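Local coordinates for cellulose 1,4-beta-cellobiosidase (Thermobifida fusca, PDB 4JJJ), which probably hydrolyses cellulose to release cellobiose, this chain being the family 48 glycoside hydrolase domain of a longer, multidomain enzyme, at residues L7-K12 against W621-I626; S18-E23 against D537-A542; Y56-A61 against I626-A631. The protein carries 1 engineered substitution. One frame throughout, in Å; residues are numbered along the deposited sequence.

Contact 1 (L7-K12 against W621-I626); sequences LEQYEK and WAQVEI. With ZN (zinc ion), chain P; BGC (beta-D-glucopyranose), chain B; BGC (beta-D-glucopyranose), chain C; GLC (alpha-D-glucopyranose), chain D.
The carboxamides of Gln9 and Gln623 meet with their planes turned 56° apart. At the NH2 edge of Gln9, in its own amide plane, lie both acceptors, the backbone O and the side-chain OE1 of Gln623. At the start of the same helix, one face of the Trp621 indole has Ala622 CB above its rim, while at its edge NE1 donates in plane to O2 of the beta-D-glucopyranose of chain B (3.0 Å).

NE2 of Gln9 reaches Gln623 O at 3.1 Å in an almost straight bond (175°) and Gln623 OE1 at 2.9 Å in a slightly bent one. The latter comes in from above the carbonyl plane of OE1, not along a lone pair. Gln9 gets there with CG trans to the backbone N and a bend at chi2 of 68°, which brings the amide across the interhelical gap. Its partner curls back at chi2, and Gln623 NE2 turns to Ile541 O. This is the pairing of helices 2-14 and 620-637, the first and last of the chain, in a domain of (alpha/alpha)6 fold. A two-donor amide suits a buried site with two oxygens close together, and Ile626 CB packs beside Gln9 NE2, at 4.1 Å. A leucine in place of Gln9 would probably leave Gln623 O and OE1 without this shared donor, and the polar link between the two helices would be lost. Elsewhere on helix 2-14, Glu11 OE2 binds a zinc ion at 1.9 Å, with Asp15 as the second protein ligand.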
loop_
_atom_site.group_PDB
_atom_site.type_symbol
_atom_site.label_atom_id
_atom_site.label_comp_id
_atom_site.label_asym_id
_atom_site.label_seq_id
_atom_site.Cartn_x
_atom_site.Cartn_y
_atom_site.Cartn_z
ATOM N N LEU A 7 22.948 -12.583 -3.137
ATOM C CA LEU A 7 23.248 -12.405 -4.562
ATOM C C LEU A 7 22.523 -13.522 -5.360
ATOM O O LEU A 7 22.118 -13.241 -6.463
ATOM C CB LEU A 7 24.779 -12.410 -4.784
ATOM C CG LEU A 7 25.494 -11.147 -4.427
ATOM C CD1 LEU A 7 27.018 -11.497 -4.264
ATOM C CD2 LEU A 7 25.112 -9.982 -5.421
ATOM N N GLU A 8 22.390 -14.696 -4.816
ATOM C CA GLU A 8 21.705 -15.806 -5.511
ATOM C C GLU A 8 20.237 -15.444 -5.762
ATOM O O GLU A 8 19.710 -15.642 -6.850
ATOM C CB GLU A 8 21.837 -17.087 -4.741
ATOM C CG GLU A 8 20.979 -18.189 -5.265
ATOM C CD GLU A 8 21.163 -19.434 -4.515
ATOM O OE1 GLU A 8 21.028 -19.486 -3.226
ATOM O OE2 GLU A 8 21.324 -20.448 -5.349
ATOM N N GLN A 9 19.582 -15.007 -4.696
ATOM C CA GLN A 9 18.177 -14.589 -4.800
ATOM C C GLN A 9 18.010 -13.405 -5.742
ATOM O O GLN A 9 17.094 -13.385 -6.587
ATOM C CB GLN A 9 17.693 -14.282 -3.360
ATOM C CG GLN A 9 16.237 -13.839 -3.244
ATOM C CD GLN A 9 15.198 -14.884 -3.554
ATOM O OE1 GLN A 9 15.474 -16.044 -3.939
ATOM N NE2 GLN A 9 13.936 -14.481 -3.387
ATOM N N TYR A 10 18.860 -12.347 -5.619
ATOM C CA TYR A 10 18.897 -11.228 -6.506
ATOM C C TYR A 10 18.949 -11.717 -7.953
ATOM O O TYR A 10 18.224 -11.251 -8.828
ATOM C CB TYR A 10 20.067 -10.331 -6.141
ATOM C CG TYR A 10 20.254 -9.153 -7.045
ATOM C CD1 TYR A 10 21.000 -9.288 -8.208
ATOM C CD2 TYR A 10 19.627 -7.923 -6.823
ATOM C CE1 TYR A 10 21.143 -8.234 -9.093
ATOM C CE2 TYR A 10 19.744 -6.897 -7.683
ATOM C CZ TYR A 10 20.504 -6.980 -8.850
ATOM O OH TYR A 10 20.652 -5.899 -9.697
ATOM N N GLU A 11 19.912 -12.620 -8.250
ATOM C CA GLU A 11 20.075 -13.131 -9.607
ATOM C C GLU A 11 18.860 -13.807 -10.146
ATOM O O GLU A 11 18.480 -13.595 -11.277
ATOM C CB GLU A 11 21.342 -14.031 -9.676
ATOM C CG GLU A 11 21.831 -14.311 -11.108
ATOM C CD GLU A 11 21.000 -15.339 -11.866
ATOM O OE1 GLU A 11 20.294 -16.203 -11.299
ATOM O OE2 GLU A 11 21.080 -15.256 -13.116
ATOM N N LYS A 12 18.199 -14.574 -9.330
ATOM C CA LYS A 12 16.911 -15.179 -9.732
ATOM C C LYS A 12 15.822 -14.165 -10.121
ATOM O O LYS A 12 15.151 -14.272 -11.079
ATOM C CB LYS A 12 16.397 -16.101 -8.622
ATOM C CG LYS A 12 17.142 -17.429 -8.421
ATOM C CD LYS A 12 16.729 -18.144 -7.143
ATOM C CE LYS A 12 17.442 -19.420 -6.812
ATOM N NZ LYS A 12 16.941 -20.047 -5.597
ATOM N N TRP A 621 7.304 -8.567 -4.321
ATOM C CA TRP A 621 7.623 -7.908 -3.066
ATOM C C TRP A 621 8.167 -8.941 -2.113
ATOM O O TRP A 621 9.069 -8.652 -1.373
ATOM C CB TRP A 621 6.457 -7.156 -2.529
ATOM C CG TRP A 621 5.315 -7.914 -1.841
ATOM C CD1 TRP A 621 4.108 -8.192 -2.349
ATOM C CD2 TRP A 621 5.293 -8.496 -0.490
ATOM N NE1 TRP A 621 3.338 -8.840 -1.449
ATOM C CE2 TRP A 621 4.022 -9.010 -0.280
ATOM C CE3 TRP A 621 6.205 -8.499 0.579
ATOM C CZ2 TRP A 621 3.629 -9.572 0.904
ATOM C CZ3 TRP A 621 5.831 -9.037 1.746
ATOM C CH2 TRP A 621 4.534 -9.594 1.923
ATOM N N ALA A 622 7.626 -10.129 -2.069
ATOM C CA ALA A 622 8.023 -11.148 -1.099
ATOM C C ALA A 622 9.437 -11.633 -1.430
ATOM O O ALA A 622 10.244 -11.930 -0.554
ATOM C CB ALA A 622 7.026 -12.308 -1.078
ATOM N N GLN A 623 9.685 -11.871 -2.736
ATOM C CA GLN A 623 11.001 -12.342 -3.143
ATOM C C GLN A 623 12.055 -11.305 -2.838
ATOM O O GLN A 623 13.172 -11.651 -2.434
ATOM C CB GLN A 623 10.995 -12.752 -4.619
ATOM C CG GLN A 623 9.983 -13.881 -4.948
ATOM C CD GLN A 623 10.262 -15.132 -4.110
ATOM O OE1 GLN A 623 11.394 -15.655 -4.105
ATOM N NE2 GLN A 623 9.292 -15.617 -3.395
ATOM N N VAL A 624 11.746 -10.021 -3.033
ATOM C CA VAL A 624 12.670 -8.934 -2.624
ATOM C C VAL A 624 12.809 -8.927 -1.123
ATOM O O VAL A 624 13.897 -8.845 -0.568
ATOM C CB VAL A 624 12.196 -7.588 -3.191
ATOM C CG1 VAL A 624 13.034 -6.497 -2.596
ATOM C CG2 VAL A 624 12.230 -7.545 -4.707
ATOM N N GLU A 625 11.712 -9.086 -0.378
ATOM C CA GLU A 625 11.739 -9.063 1.082
ATOM C C GLU A 625 12.761 -10.063 1.563
ATOM O O GLU A 625 13.638 -9.802 2.382
ATOM C CB GLU A 625 10.325 -9.352 1.657
ATOM C CG GLU A 625 10.206 -8.932 3.075
ATOM C CD GLU A 625 9.617 -7.548 3.224
ATOM O OE1 GLU A 625 10.314 -6.635 3.634
ATOM O OE2 GLU A 625 8.433 -7.297 2.883
ATOM N N ILE A 626 12.719 -11.265 0.959
ATOM C CA ILE A 626 13.680 -12.309 1.279
ATOM C C ILE A 626 15.152 -11.860 0.990
ATOM O O ILE A 626 16.046 -12.072 1.820
ATOM C CB ILE A 626 13.349 -13.654 0.563
ATOM C CG1 ILE A 626 11.989 -14.188 1.005
ATOM C CG2 ILE A 626 14.431 -14.650 0.825
ATOM C CD1 ILE A 626 11.481 -15.259 0.011
HETATM ZN ZN ZN P . 20.523 -16.591 -14.384
HETATM C C2 BGC B . -0.500 -8.315 -1.184
HETATM C C3 BGC B . 0.098 -6.913 -1.095
HETATM C C4 BGC B . -0.765 -6.016 -0.159
HETATM C C5 BGC B . -1.100 -6.722 1.179
HETATM C C6 BGC B . -2.084 -5.901 1.979
HETATM C C1 BGC B . -0.743 -8.914 0.189
HETATM O O2 BGC B . 0.396 -9.174 -1.876
HETATM O O3 BGC B . 0.175 -6.389 -2.443
HETATM O O4 BGC B . -0.049 -4.785 0.070
HETATM O O5 BGC B . -1.635 -8.017 0.878
HETATM O O6 BGC B . -3.271 -5.672 1.245
HETATM C C2 BGC C . -2.921 -12.092 2.879
HETATM C C3 BGC C . -2.854 -11.021 1.796
HETATM C C4 BGC C . -1.434 -10.937 1.200
HETATM C C5 BGC C . -0.789 -12.291 0.842
HETATM C C6 BGC C . 0.716 -12.197 0.579
HETATM C C1 BGC C . -2.307 -13.387 2.403
HETATM O O1 BGC C . -2.355 -14.313 3.537
HETATM O O2 BGC C . -4.351 -12.221 3.176
HETATM O O3 BGC C . -3.242 -9.745 2.316
HETATM O O4 BGC C . -1.399 -10.139 0.015
HETATM O O5 BGC C . -0.953 -13.210 1.922
HETATM O O6 BGC C . 1.450 -11.823 1.717
HETATM C C1 GLC D . -2.214 -13.648 2.034
HETATM C C2 GLC D . -2.942 -12.457 2.511
HETATM C C3 GLC D . -2.874 -11.320 1.457
HETATM C C4 GLC D . -1.418 -10.997 1.104
HETATM C C5 GLC D . -0.757 -12.325 0.723
HETATM C C6 GLC D . 0.715 -12.259 0.438
HETATM O O1 GLC D . -2.921 -13.989 0.908
HETATM O O2 GLC D . -4.394 -12.795 2.609
HETATM O O3 GLC D . -3.596 -10.176 1.881
HETATM O O4 GLC D . -1.380 -10.142 -0.058
HETATM O O5 GLC D . -0.877 -13.263 1.795
HETATM O O6 GLC D . 1.371 -11.880 1.597
#

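Contact 2 (S18-E23 against D537-A542); sequences SGYFRE and DSIGIA
Tyr20 and Ser18 face Ile539 where the polypeptide leading into the beta hairpin of strands 21-24 and 27-30 passes a tight turn of the loop after helix 519-533. Within that turn Asp537 OD1 accepts from the backbone N of Ile539 and of Gly540, the pattern of an Asx turn, although both bonds are weak. A backbone bond from Asp537 N to Gly540 O closes the same turn, and His618 takes the other carboxylate oxygen of Asp537.

Direct hydrogen bonding across the contact runs through the phenol: Tyr20 OH donates to Ile539 O at 2.7 Å. The carbonyl oxygen lies at the edge of the tyrosine ring, in its plane, whereas the hydroxyl stands 42° out of the carbonyl plane, not on a lone pair. A long rigid side chain is well suited here, because it carries a donor from a backbone too distant to reach the turn itself. Glycine fits position 540 for the matching reason: a CB there would come only 2.9 Å from Tyr20 OH.

Van der Waals contact comes from Ile539. With CG1 in the crowded position between N and C (chi1 68°), its CG2 turns to the serine and lies 3.7 Å from Ser18 OG, while CD1 comes to 4.0 Å from Ser18 O.

Bridging is done by water. Serine is small enough to sit beside the isoleucine; its OG has its strongest bond to Lys12 O, and the water donates to that Ser18 OG at 2.8 Å and to Ser538 O at 3.0 Å.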
loop_
_atom_site.group_PDB
_atom_site.type_symbol
_atom_site.label_atom_id
_atom_site.label_comp_id
_atom_site.label_asym_id
_atom_site.label_seq_id
_atom_site.Cartn_x
_atom_site.Cartn_y
_atom_site.Cartn_z
ATOM N N SER A 18 13.188 -16.120 -15.259
ATOM C CA SER A 18 12.327 -16.260 -14.120
ATOM C C SER A 18 10.956 -15.587 -14.329
ATOM O O SER A 18 9.971 -15.973 -13.653
ATOM C CB SER A 18 12.957 -15.649 -12.865
ATOM O OG SER A 18 14.155 -16.331 -12.518
ATOM N N GLY A 19 10.890 -14.537 -15.102
ATOM C CA GLY A 19 9.637 -13.900 -15.411
ATOM C C GLY A 19 9.101 -12.890 -14.406
ATOM O O GLY A 19 7.906 -12.638 -14.447
ATOM N N TYR A 20 9.959 -12.257 -13.607
ATOM C CA TYR A 20 9.478 -11.234 -12.637
ATOM C C TYR A 20 9.096 -9.876 -13.285
ATOM O O TYR A 20 8.453 -9.063 -12.613
ATOM C CB TYR A 20 10.491 -11.033 -11.523
ATOM C CG TYR A 20 10.569 -12.138 -10.516
ATOM C CD1 TYR A 20 9.652 -12.224 -9.480
ATOM C CD2 TYR A 20 11.532 -13.146 -10.602
ATOM C CE1 TYR A 20 9.669 -13.238 -8.581
ATOM C CE2 TYR A 20 11.621 -14.144 -9.670
ATOM C CZ TYR A 20 10.708 -14.222 -8.657
ATOM O OH TYR A 20 10.796 -15.230 -7.777
ATOM N N PHE A 21 9.633 -9.566 -14.457
ATOM C CA PHE A 21 9.527 -8.270 -15.048
ATOM C C PHE A 21 9.098 -8.311 -16.517
ATOM O O PHE A 21 9.278 -9.343 -17.194
ATOM C CB PHE A 21 10.813 -7.502 -15.067
ATOM C CG PHE A 21 11.508 -7.227 -13.751
ATOM C CD1 PHE A 21 11.440 -5.983 -13.128
ATOM C CD2 PHE A 21 12.420 -8.174 -13.222
ATOM C CE1 PHE A 21 12.139 -5.679 -11.996
ATOM C CE2 PHE A 21 13.113 -7.846 -12.081
ATOM C CZ PHE A 21 12.996 -6.632 -11.397
ATOM N N ARG A 22 8.571 -7.195 -17.002
ATOM C CA ARG A 22 8.480 -6.937 -18.458
ATOM C C ARG A 22 9.403 -5.785 -18.787
ATOM O O ARG A 22 9.423 -4.769 -18.081
ATOM C CB ARG A 22 7.053 -6.640 -18.860
ATOM C CG ARG A 22 6.936 -6.317 -20.341
ATOM C CD ARG A 22 5.451 -6.347 -20.758
ATOM N NE ARG A 22 5.281 -6.045 -22.185
ATOM C CZ ARG A 22 4.234 -6.455 -22.893
ATOM N NH1 ARG A 22 3.331 -7.205 -22.319
ATOM N NH2 ARG A 22 4.095 -6.126 -24.193
ATOM N N GLU A 23 10.165 -5.914 -19.898
ATOM C CA GLU A 23 11.092 -4.914 -20.310
ATOM C C GLU A 23 10.417 -4.093 -21.392
ATOM O O GLU A 23 9.786 -4.635 -22.320
ATOM C CB GLU A 23 12.328 -5.585 -20.933
ATOM C CG GLU A 23 13.387 -4.530 -21.168
ATOM C CD GLU A 23 14.716 -5.107 -21.588
ATOM O OE1 GLU A 23 15.223 -6.043 -20.918
ATOM O OE2 GLU A 23 15.264 -4.529 -22.553
ATOM N N ASP A 537 13.730 -22.642 -4.676
ATOM C CA ASP A 537 13.423 -23.264 -5.937
ATOM C C ASP A 537 14.136 -22.522 -7.067
ATOM O O ASP A 537 15.036 -21.671 -6.819
ATOM C CB ASP A 537 11.919 -23.365 -6.061
ATOM C CG ASP A 537 11.246 -22.009 -6.253
ATOM O OD1 ASP A 537 11.857 -21.046 -6.769
ATOM O OD2 ASP A 537 10.013 -21.990 -6.002
ATOM N N SER A 538 13.869 -22.900 -8.296
ATOM C CA SER A 538 14.697 -22.394 -9.387
ATOM C C SER A 538 14.592 -20.867 -9.563
ATOM O O SER A 538 15.539 -20.228 -9.927
ATOM C CB SER A 538 14.349 -23.135 -10.694
ATOM O OG SER A 538 12.957 -22.952 -11.082
ATOM N N ILE A 539 13.449 -20.288 -9.236
ATOM C CA ILE A 539 13.232 -18.862 -9.456
ATOM C C ILE A 539 13.118 -18.015 -8.203
ATOM O O ILE A 539 12.891 -16.823 -8.321
ATOM C CB ILE A 539 12.051 -18.619 -10.371
ATOM C CG1 ILE A 539 10.742 -18.995 -9.740
ATOM C CG2 ILE A 539 12.278 -19.365 -11.709
ATOM C CD1 ILE A 539 9.533 -18.492 -10.521
ATOM N N GLY A 540 13.195 -18.661 -7.024
ATOM C CA GLY A 540 13.155 -17.889 -5.785
ATOM C C GLY A 540 13.121 -18.742 -4.623
ATOM O O GLY A 540 13.855 -19.744 -4.559
ATOM N N ILE A 541 12.291 -18.421 -3.653
ATOM C CA ILE A 541 12.008 -19.214 -2.440
ATOM C C ILE A 541 10.474 -19.219 -2.289
ATOM O O ILE A 541 9.877 -18.156 -2.317
ATOM C CB ILE A 541 12.724 -18.580 -1.244
ATOM C CG1 ILE A 541 14.177 -18.957 -1.222
ATOM C CG2 ILE A 541 12.083 -18.914 0.051
ATOM C CD1 ILE A 541 15.098 -18.070 -0.375
ATOM N N ALA A 542 9.874 -20.384 -2.067
ATOM C CA ALA A 542 8.419 -20.478 -2.055
ATOM C C ALA A 542 7.994 -21.612 -1.264
ATOM O O ALA A 542 8.724 -22.592 -1.089
ATOM C CB ALA A 542 7.896 -20.592 -3.455
HETATM O O HOH W 1 15.695 -18.663 -12.528
#

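Contact 3 (Y56-A61 against I626-A631); sequences YLWLEA and IATAFA
Trp58 lays one face of its indole over the methyl of Thr628. From CB, which points toward helix 620-637, the side chain runs with CG trans to the backbone N (chi1 -153°). CG is the first ring atom to meet the threonine, 4.0 Å from Thr628 CG2, and CD1 is equally near. NE1 and CD2 follow at 4.2 Å each. The methyl therefore sits over the five-membered ring, 3.9 Å from its centroid and only 8° off the normal, a clean CH-pi contact. Farther out, CZ3 at the six-membered end packs near Glu625 OE1, one turn earlier on the opposing helix. The two side chains cross at about a right angle, and the CB-CG2 bond of the threonine runs roughly along the indole plane, with the methyl lying over the ring.

Helices 50-67 and 620-637 are neighbours in the (alpha/alpha)6 barrel, and the pairing is close: the CA atoms of Leu59 and Thr628 lie 6.7 Å apart. Small residues on the second helix make this possible. Ala627 offers just a CB, and Leu59 sets CD1 against it at 3.7 Å; Tyr10 of helix 2-14 also packs on Leu59.

Threonine suits its site because its two branches do different work. While CG2 faces the indole, OG1 (chi1 72°) bonds back to Glu625 O of its own helix, and also to Lys507 NZ. Lys507, on helix 499-516, touches Trp58 as well and makes a salt bridge with Glu625.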
loop_
_atom_site.group_PDB
_atom_site.type_symbol
_atom_site.label_atom_id
_atom_site.label_comp_id
_atom_site.label_asym_id
_atom_site.label_seq_id
_atom_site.Cartn_x
_atom_site.Cartn_y
_atom_site.Cartn_z
ATOM N N TYR A 56 11.391 -2.847 -5.798
ATOM C CA TYR A 56 12.400 -2.885 -6.854
ATOM C C TYR A 56 13.523 -1.936 -6.479
ATOM O O TYR A 56 14.704 -2.284 -6.513
ATOM C CB TYR A 56 11.754 -2.542 -8.171
ATOM C CG TYR A 56 12.613 -2.508 -9.426
ATOM C CD1 TYR A 56 13.875 -3.102 -9.512
ATOM C CD2 TYR A 56 12.115 -1.806 -10.556
ATOM C CE1 TYR A 56 14.621 -3.008 -10.717
ATOM C CE2 TYR A 56 12.844 -1.698 -11.734
ATOM C CZ TYR A 56 14.093 -2.273 -11.729
ATOM O OH TYR A 56 14.861 -2.055 -12.912
ATOM N N LEU A 57 13.169 -0.769 -5.987
ATOM C CA LEU A 57 14.178 0.201 -5.463
ATOM C C LEU A 57 14.961 -0.490 -4.380
ATOM O O LEU A 57 16.214 -0.412 -4.309
ATOM C CB LEU A 57 13.568 1.446 -4.946
ATOM C CG LEU A 57 12.822 2.280 -5.955
ATOM C CD1 LEU A 57 12.162 3.452 -5.262
ATOM C CD2 LEU A 57 13.753 2.800 -7.091
ATOM N N TRP A 58 14.255 -1.106 -3.395
ATOM C CA TRP A 58 14.905 -1.706 -2.253
ATOM C C TRP A 58 15.941 -2.753 -2.674
ATOM O O TRP A 58 17.093 -2.822 -2.152
ATOM C CB TRP A 58 13.905 -2.329 -1.286
ATOM C CG TRP A 58 14.281 -2.419 0.120
ATOM C CD1 TRP A 58 15.494 -2.193 0.752
ATOM C CD2 TRP A 58 13.339 -2.714 1.180
ATOM N NE1 TRP A 58 15.357 -2.342 2.108
ATOM C CE2 TRP A 58 14.043 -2.689 2.399
ATOM C CE3 TRP A 58 11.963 -3.049 1.164
ATOM C CZ2 TRP A 58 13.432 -2.946 3.639
ATOM C CZ3 TRP A 58 11.331 -3.304 2.415
ATOM C CH2 TRP A 58 12.063 -3.222 3.630
ATOM N N LEU A 59 15.578 -3.598 -3.685
ATOM C CA LEU A 59 16.469 -4.622 -4.131
ATOM C C LEU A 59 17.722 -4.026 -4.758
ATOM O O LEU A 59 18.837 -4.506 -4.469
ATOM C CB LEU A 59 15.751 -5.426 -5.190
ATOM C CG LEU A 59 16.485 -6.671 -5.759
ATOM C CD1 LEU A 59 16.522 -7.792 -4.751
ATOM C CD2 LEU A 59 15.831 -7.117 -7.042
ATOM N N GLU A 60 17.547 -3.016 -5.596
ATOM C CA GLU A 60 18.717 -2.392 -6.204
ATOM C C GLU A 60 19.537 -1.578 -5.256
ATOM O O GLU A 60 20.743 -1.458 -5.478
ATOM C CB GLU A 60 18.286 -1.585 -7.469
ATOM C CG GLU A 60 17.616 -2.417 -8.557
ATOM C CD GLU A 60 18.428 -3.470 -9.218
ATOM O OE1 GLU A 60 19.477 -3.921 -8.642
ATOM O OE2 GLU A 60 17.955 -3.898 -10.293
ATOM N N ALA A 61 18.921 -1.088 -4.172
ATOM C CA ALA A 61 19.750 -0.341 -3.210
ATOM C C ALA A 61 20.681 -1.305 -2.498
ATOM O O ALA A 61 21.882 -1.027 -2.240
ATOM C CB ALA A 61 18.839 0.430 -2.222
ATOM N N ILE A 626 12.719 -11.265 0.959
ATOM C CA ILE A 626 13.680 -12.309 1.279
ATOM C C ILE A 626 15.152 -11.860 0.990
ATOM O O ILE A 626 16.046 -12.072 1.820
ATOM C CB ILE A 626 13.349 -13.654 0.563
ATOM C CG1 ILE A 626 11.989 -14.188 1.005
ATOM C CG2 ILE A 626 14.431 -14.650 0.825
ATOM C CD1 ILE A 626 11.481 -15.259 0.011
ATOM N N ALA A 627 15.381 -11.430 -0.237
ATOM C CA ALA A 627 16.712 -10.929 -0.603
ATOM C C ALA A 627 17.191 -9.924 0.425
ATOM O O ALA A 627 18.322 -9.969 0.820
ATOM C CB ALA A 627 16.701 -10.290 -1.961
ATOM N N THR A 628 16.350 -8.962 0.787
ATOM C CA THR A 628 16.749 -7.890 1.750
ATOM C C THR A 628 17.017 -8.504 3.129
ATOM O O THR A 628 17.885 -7.962 3.836
ATOM C CB THR A 628 15.763 -6.753 1.821
ATOM O OG1 THR A 628 14.523 -7.135 2.515
ATOM C CG2 THR A 628 15.545 -6.177 0.454
ATOM N N ALA A 629 16.370 -9.576 3.525
ATOM C CA ALA A 629 16.593 -10.202 4.828
ATOM C C ALA A 629 17.998 -10.830 4.853
ATOM O O ALA A 629 18.712 -10.728 5.816
ATOM C CB ALA A 629 15.487 -11.241 5.154
ATOM N N PHE A 630 18.340 -11.496 3.772
ATOM C CA PHE A 630 19.699 -12.048 3.651
ATOM C C PHE A 630 20.761 -10.975 3.668
ATOM O O PHE A 630 21.769 -11.102 4.409
ATOM C CB PHE A 630 19.848 -12.885 2.388
ATOM C CG PHE A 630 18.932 -14.093 2.317
ATOM C CD1 PHE A 630 18.463 -14.796 3.468
ATOM C CD2 PHE A 630 18.654 -14.630 1.070
ATOM C CE1 PHE A 630 17.663 -15.950 3.330
ATOM C CE2 PHE A 630 17.833 -15.765 0.927
ATOM C CZ PHE A 630 17.401 -16.458 2.021
ATOM N N ALA A 631 20.522 -9.951 2.862
ATOM C CA ALA A 631 21.464 -8.804 2.864
ATOM C C ALA A 631 21.564 -8.119 4.211
ATOM O O ALA A 631 22.653 -7.712 4.614
ATOM C CB ALA A 631 21.160 -7.851 1.789
#

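Contacts 1 and 3 share helix 620-637, meeting at Ile626, with centres about 7 Å apart: helix 2-14 leans on its earlier turns and helix 50-67 on the later ones. Contact 2 lies about 9 Å between centres from contact 1 and about 14 Å from contact 3, and is tied to contact 1 by Lys12, whose NZ reaches Asp537 O. Along the chain the order is 7-12, 18-23, 56-61, 537-542, 621-626 and 626-631. The three contacts thus join the N-terminal part of the domain to its C-terminal part, consistent with closing the (alpha/alpha)6 fold beside the glycan pocket to which Trp621 belongs.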